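Local atomic coordinates of 5,10-methylenetetrahydrofolate dehydrogenase (Bombyx mori, PDB entry 5ZF1), a protein that probably catalyses the NADP+-dependent oxidation of 5,10-methylenetetrahydrofolate to 5,10-methenyltetrahydrofolate in one-carbon metabolism. Residues 32-46 with 85-99. Residues are numbered along the deposited sequence; the frame is centred on the assembly and turned at random. Where two conformers were deposited one is given.
Sequences APTIRCIIVGDDPAS and LNEDNSVDGILVQLP
Arg36 N donates to Gly93 O, Leu95 N to Arg36 O (2.9 Å, 171°), Ile38 N to Leu95 O and Gln97 N to Ile38 O, a parallel ladder that pairs strand 34-40 with 93-96. Where the strands begin, Thr34 OG1 sits between its own backbone N and carbonyl carbon (chi1 60°); there it donates to Ser90 O at 2.9 Å and accepts from Asp92 N. The Asp92 side chain adds a further bond: its OD2 accepts from Thr34 N at 3.0 Å, on the anti side. A valine in place of Thr34 would probably leave Ser90 O without its hydroxyl donor and Asp92 N with just its weak bond to Thr34 O, holding the end of the 88-91 turn less firmly.

Arg36 can be followed outward. CB lies 4.1 Å from Gly93 O; CG rests against both methyls of Val91, with Leu85 CD2 at 4.0 Å; the chain bends at chi2 (-71°), NE passes Val91 CG2, NH1 donates to Ile35 O from above its carbonyl plane, and NH2 stays 4.2 Å from Ser90 O, too long for a bond. On the same face Ile38 CD1 meets Leu85 CD1. Across the sheet Ile35 CD1 packs on Leu95 CD1 at 3.6 Å, while further along Ile39 CD1 lies against Gln97 CB and CG. Strand 63-69 flanks 34-40 on its far edge, giving the parallel alpha/beta sheet of the catalytic domain in the methylenetetrahydrofolate dehydrogenase/cyclohydrolase family.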
loop_
_atom_site.group_PDB
_atom_site.type_symbol
_atom_site.label_atom_id
_atom_site.label_comp_id
_atom_site.label_asym_id
_atom_site.label_seq_id
_atom_site.Cartn_x
_atom_site.Cartn_y
_atom_site.Cartn_z
ATOM N N ALA B 32 32.841 3.119 -3.970
ATOM C CA ALA B 32 31.775 3.892 -4.588
ATOM C C ALA B 32 30.606 2.973 -4.946
ATOM O O ALA B 32 30.819 1.819 -5.330
ATOM C CB ALA B 32 32.280 4.608 -5.842
ATOM N N PRO B 33 29.371 3.460 -4.852
ATOM C CA PRO B 33 28.213 2.621 -5.187
ATOM C C PRO B 33 28.266 2.148 -6.627
ATOM O O PRO B 33 28.675 2.887 -7.524
ATOM C CB PRO B 33 27.018 3.560 -4.958
ATOM C CG PRO B 33 27.507 4.641 -4.092
ATOM C CD PRO B 33 28.983 4.812 -4.427
ATOM N N THR B 34 27.812 0.914 -6.852
ATOM C CA THR B 34 27.808 0.300 -8.174
ATOM C C THR B 34 26.395 -0.114 -8.552
ATOM O O THR B 34 25.652 -0.628 -7.712
ATOM C CB THR B 34 28.715 -0.926 -8.211
ATOM O OG1 THR B 34 28.249 -1.884 -7.255
ATOM C CG2 THR B 34 30.160 -0.532 -7.873
ATOM N N ILE B 35 26.042 0.102 -9.819
ATOM C CA ILE B 35 24.745 -0.283 -10.366
ATOM C C ILE B 35 24.950 -1.061 -11.660
ATOM O O ILE B 35 25.830 -0.742 -12.470
ATOM C CB ILE B 35 23.829 0.942 -10.587
ATOM C CG1 ILE B 35 22.474 0.502 -11.147
ATOM C CG2 ILE B 35 24.459 1.971 -11.500
ATOM C CD1 ILE B 35 21.487 1.629 -11.292
ATOM N N ARG B 36 24.138 -2.096 -11.845
ATOM C CA ARG B 36 24.094 -2.870 -13.078
ATOM C C ARG B 36 22.696 -2.737 -13.653
ATOM O O ARG B 36 21.711 -3.015 -12.962
ATOM C CB ARG B 36 24.433 -4.336 -12.821
ATOM C CG ARG B 36 25.776 -4.541 -12.142
ATOM C CD ARG B 36 26.936 -4.223 -13.093
ATOM N NE ARG B 36 28.231 -4.388 -12.434
ATOM C CZ ARG B 36 28.974 -3.389 -11.970
ATOM N NH1 ARG B 36 28.570 -2.130 -12.097
ATOM N NH2 ARG B 36 30.132 -3.652 -11.381
ATOM N N CYS B 37 22.607 -2.294 -14.901
ATOM C CA CYS B 37 21.333 -2.121 -15.590
ATOM C C CYS B 37 21.214 -3.180 -16.677
ATOM O O CYS B 37 22.018 -3.194 -17.618
ATOM C CB CYS B 37 21.220 -0.720 -16.194
ATOM S SG CYS B 37 21.372 0.642 -15.006
ATOM N N ILE B 38 20.210 -4.050 -16.557
ATOM C CA ILE B 38 19.981 -5.105 -17.536
ATOM C C ILE B 38 19.026 -4.580 -18.595
ATOM O O ILE B 38 17.950 -4.056 -18.274
ATOM C CB ILE B 38 19.427 -6.373 -16.868
ATOM C CG1 ILE B 38 20.466 -6.969 -15.929
ATOM C CG2 ILE B 38 19.022 -7.393 -17.924
ATOM C CD1 ILE B 38 19.953 -8.155 -15.134
ATOM N N ILE B 39 19.434 -4.708 -19.854
ATOM C CA ILE B 39 18.694 -4.254 -21.028
ATOM C C ILE B 39 18.385 -5.479 -21.870
ATOM O O ILE B 39 19.305 -6.176 -22.314
ATOM C CB ILE B 39 19.499 -3.239 -21.859
ATOM C CG1 ILE B 39 19.335 -1.822 -21.342
ATOM C CG2 ILE B 39 19.018 -3.235 -23.294
ATOM C CD1 ILE B 39 17.978 -1.249 -21.662
ATOM N N VAL B 40 17.104 -5.746 -22.090
ATOM C CA VAL B 40 16.675 -6.885 -22.896
ATOM C C VAL B 40 16.073 -6.337 -24.182
ATOM O O VAL B 40 14.986 -5.743 -24.171
ATOM C CB VAL B 40 15.683 -7.784 -22.145
ATOM C CG1 VAL B 40 15.053 -8.789 -23.102
ATOM C CG2 VAL B 40 16.384 -8.501 -21.000
ATOM N N GLY B 41 16.776 -6.535 -25.290
ATOM C CA GLY B 41 16.292 -6.098 -26.581
ATOM C C GLY B 41 17.001 -4.856 -27.075
ATOM O O GLY B 41 17.968 -4.364 -26.484
ATOM N N ASP B 42 16.485 -4.335 -28.189
ATOM C CA ASP B 42 17.084 -3.195 -28.873
ATOM C C ASP B 42 16.076 -2.071 -29.083
ATOM O O ASP B 42 16.171 -1.322 -30.060
ATOM C CB ASP B 42 17.693 -3.621 -30.209
ATOM C CG ASP B 42 19.203 -3.733 -30.150
ATOM O OD1 ASP B 42 19.850 -2.822 -29.585
ATOM O OD2 ASP B 42 19.745 -4.731 -30.669
ATOM N N ASP B 43 15.108 -1.941 -28.185
ATOM C CA ASP B 43 14.188 -0.815 -28.232
ATOM C C ASP B 43 14.974 0.488 -28.125
ATOM O O ASP B 43 15.622 0.727 -27.093
ATOM C CB ASP B 43 13.161 -0.910 -27.106
ATOM C CG ASP B 43 12.167 0.238 -27.123
ATOM O OD1 ASP B 43 11.719 0.620 -28.223
ATOM O OD2 ASP B 43 11.832 0.758 -26.037
ATOM N N PRO B 44 14.962 1.344 -29.153
ATOM C CA PRO B 44 15.792 2.560 -29.103
ATOM C C PRO B 44 15.458 3.485 -27.946
ATOM O O PRO B 44 16.349 4.198 -27.462
ATOM C CB PRO B 44 15.518 3.228 -30.461
ATOM C CG PRO B 44 14.224 2.638 -30.932
ATOM C CD PRO B 44 14.217 1.233 -30.419
ATOM N N ALA B 45 14.207 3.498 -27.480
ATOM C CA ALA B 45 13.847 4.351 -26.353
ATOM C C ALA B 45 14.374 3.790 -25.036
ATOM O O ALA B 45 14.807 4.551 -24.163
ATOM C CB ALA B 45 12.331 4.531 -26.288
ATOM N N SER B 46 14.347 2.465 -24.878
ATOM C CA SER B 46 14.896 1.855 -23.674
ATOM C C SER B 46 16.400 2.057 -23.566
ATOM O O SER B 46 16.940 2.035 -22.454
ATOM C CB SER B 46 14.568 0.363 -23.643
ATOM O OG SER B 46 13.241 0.130 -24.072
ATOM N N LEU B 85 23.974 -11.642 -10.070
ATOM C CA LEU B 85 24.220 -10.286 -9.583
ATOM C C LEU B 85 23.839 -10.155 -8.115
ATOM O O LEU B 85 24.497 -9.418 -7.365
ATOM C CB LEU B 85 23.445 -9.283 -10.437
ATOM C CG LEU B 85 23.884 -9.174 -11.898
ATOM C CD1 LEU B 85 22.866 -8.404 -12.721
ATOM C CD2 LEU B 85 25.253 -8.500 -11.986
ATOM N N ASN B 86 22.801 -10.888 -7.687
ATOM C CA ASN B 86 22.425 -10.913 -6.277
ATOM C C ASN B 86 23.583 -11.386 -5.406
ATOM O O ASN B 86 23.812 -10.845 -4.323
ATOM C CB ASN B 86 21.212 -11.822 -6.065
ATOM C CG ASN B 86 19.898 -11.193 -6.521
ATOM O OD1 ASN B 86 19.800 -9.981 -6.739
ATOM N ND2 ASN B 86 18.870 -12.032 -6.661
ATOM N N GLU B 87 24.328 -12.394 -5.861
ATOM C CA GLU B 87 25.390 -12.979 -5.051
ATOM C C GLU B 87 26.745 -12.304 -5.239
ATOM O O GLU B 87 27.705 -12.683 -4.562
ATOM C CB GLU B 87 25.510 -14.476 -5.348
ATOM C CG GLU B 87 24.211 -15.232 -5.151
ATOM C CD GLU B 87 24.245 -16.630 -5.740
ATOM O OE1 GLU B 87 25.245 -16.980 -6.400
ATOM O OE2 GLU B 87 23.267 -17.381 -5.540
ATOM N N ASP B 88 26.840 -11.308 -6.115
ATOM C CA ASP B 88 28.096 -10.620 -6.402
ATOM C C ASP B 88 28.245 -9.421 -5.467
ATOM O O ASP B 88 27.593 -8.392 -5.663
ATOM C CB ASP B 88 28.118 -10.194 -7.867
ATOM C CG ASP B 88 29.455 -9.618 -8.294
ATOM O OD1 ASP B 88 30.260 -9.236 -7.417
ATOM O OD2 ASP B 88 29.696 -9.552 -9.513
ATOM N N ASN B 89 29.137 -9.543 -4.477
ATOM C CA ASN B 89 29.354 -8.490 -3.485
ATOM C C ASN B 89 29.906 -7.200 -4.079
ATOM O O ASN B 89 29.925 -6.180 -3.383
ATOM C CB ASN B 89 30.307 -8.981 -2.395
ATOM C CG ASN B 89 29.613 -9.841 -1.352
ATOM O OD1 ASN B 89 28.390 -9.990 -1.361
ATOM N ND2 ASN B 89 30.399 -10.411 -0.441
ATOM N N SER B 90 30.368 -7.215 -5.327
ATOM C CA SER B 90 30.853 -6.008 -5.977
ATOM C C SER B 90 29.733 -5.211 -6.624
ATOM O O SER B 90 29.997 -4.147 -7.196
ATOM C CB SER B 90 31.902 -6.354 -7.037
ATOM O OG SER B 90 31.295 -6.994 -8.136
ATOM N N VAL B 91 28.500 -5.708 -6.556
ATOM C CA VAL B 91 27.336 -5.056 -7.143
ATOM C C VAL B 91 26.429 -4.606 -6.005
ATOM O O VAL B 91 26.025 -5.424 -5.170
ATOM C CB VAL B 91 26.588 -5.994 -8.098
ATOM C CG1 VAL B 91 25.288 -5.345 -8.571
ATOM C CG2 VAL B 91 27.494 -6.389 -9.281
ATOM N N ASP B 92 26.140 -3.307 -5.957
ATOM C CA ASP B 92 25.285 -2.747 -4.916
ATOM C C ASP B 92 23.843 -2.584 -5.363
ATOM O O ASP B 92 22.930 -2.668 -4.532
ATOM C CB ASP B 92 25.812 -1.380 -4.464
ATOM C CG ASP B 92 27.222 -1.449 -3.933
ATOM O OD1 ASP B 92 27.530 -2.385 -3.169
ATOM O OD2 ASP B 92 28.024 -0.564 -4.291
ATOM N N GLY B 93 23.620 -2.343 -6.648
ATOM C CA GLY B 93 22.283 -2.089 -7.146
ATOM C C GLY B 93 22.019 -2.787 -8.456
ATOM O O GLY B 93 22.907 -2.885 -9.305
ATOM N N ILE B 94 20.801 -3.288 -8.631
ATOM C CA ILE B 94 20.399 -3.988 -9.841
ATOM C C ILE B 94 19.116 -3.356 -10.349
ATOM O O ILE B 94 18.156 -3.197 -9.587
ATOM C CB ILE B 94 20.177 -5.491 -9.600
ATOM C CG1 ILE B 94 21.461 -6.169 -9.119
ATOM C CG2 ILE B 94 19.635 -6.145 -10.877
ATOM C CD1 ILE B 94 21.226 -7.435 -8.281
ATOM N N LEU B 95 19.104 -2.998 -11.630
ATOM C CA LEU B 95 17.918 -2.500 -12.312
ATOM C C LEU B 95 17.653 -3.355 -13.538
ATOM O O LEU B 95 18.587 -3.764 -14.230
ATOM C CB LEU B 95 18.085 -1.049 -12.773
ATOM C CG LEU B 95 18.028 0.156 -11.846
ATOM C CD1 LEU B 95 18.123 1.426 -12.693
ATOM C CD2 LEU B 95 16.754 0.161 -11.004
ATOM N N VAL B 96 16.381 -3.610 -13.816
ATOM C CA VAL B 96 15.963 -4.187 -15.090
ATOM C C VAL B 96 15.151 -3.131 -15.824
ATOM O O VAL B 96 14.141 -2.640 -15.304
ATOM C CB VAL B 96 15.165 -5.487 -14.892
ATOM C CG1 VAL B 96 14.746 -6.069 -16.239
ATOM C CG2 VAL B 96 16.009 -6.493 -14.132
ATOM N N GLN B 97 15.605 -2.751 -17.016
ATOM C CA GLN B 97 14.877 -1.763 -17.808
ATOM C C GLN B 97 13.503 -2.311 -18.180
ATOM O O GLN B 97 13.382 -3.441 -18.669
ATOM C CB GLN B 97 15.667 -1.400 -19.066
ATOM C CG GLN B 97 15.009 -0.354 -19.956
ATOM C CD GLN B 97 14.868 0.987 -19.267
ATOM O OE1 GLN B 97 15.825 1.502 -18.693
ATOM N NE2 GLN B 97 13.676 1.568 -19.334
ATOM N N LEU B 98 12.468 -1.485 -17.986
ATOM C CA LEU B 98 11.103 -1.990 -17.890
ATOM C C LEU B 98 10.275 -1.937 -19.173
ATOM O O LEU B 98 9.092 -1.574 -19.130
ATOM C CB LEU B 98 10.356 -1.242 -16.784
ATOM C CG LEU B 98 9.274 -2.112 -16.155
ATOM C CD1 LEU B 98 9.885 -3.463 -15.822
ATOM C CD2 LEU B 98 8.680 -1.450 -14.929
ATOM N N PRO B 99 10.845 -2.246 -20.327
ATOM C CA PRO B 99 10.055 -2.950 -21.342
ATOM C C PRO B 99 10.649 -4.321 -21.619
ATOM O O PRO B 99 11.550 -4.471 -22.451
ATOM C CB PRO B 99 10.129 -2.022 -22.564
ATOM C CG PRO B 99 11.103 -0.917 -22.182
ATOM C CD PRO B 99 11.843 -1.387 -20.974
HETATM O O HOH W 1 14.839 -4.434 -21.387
#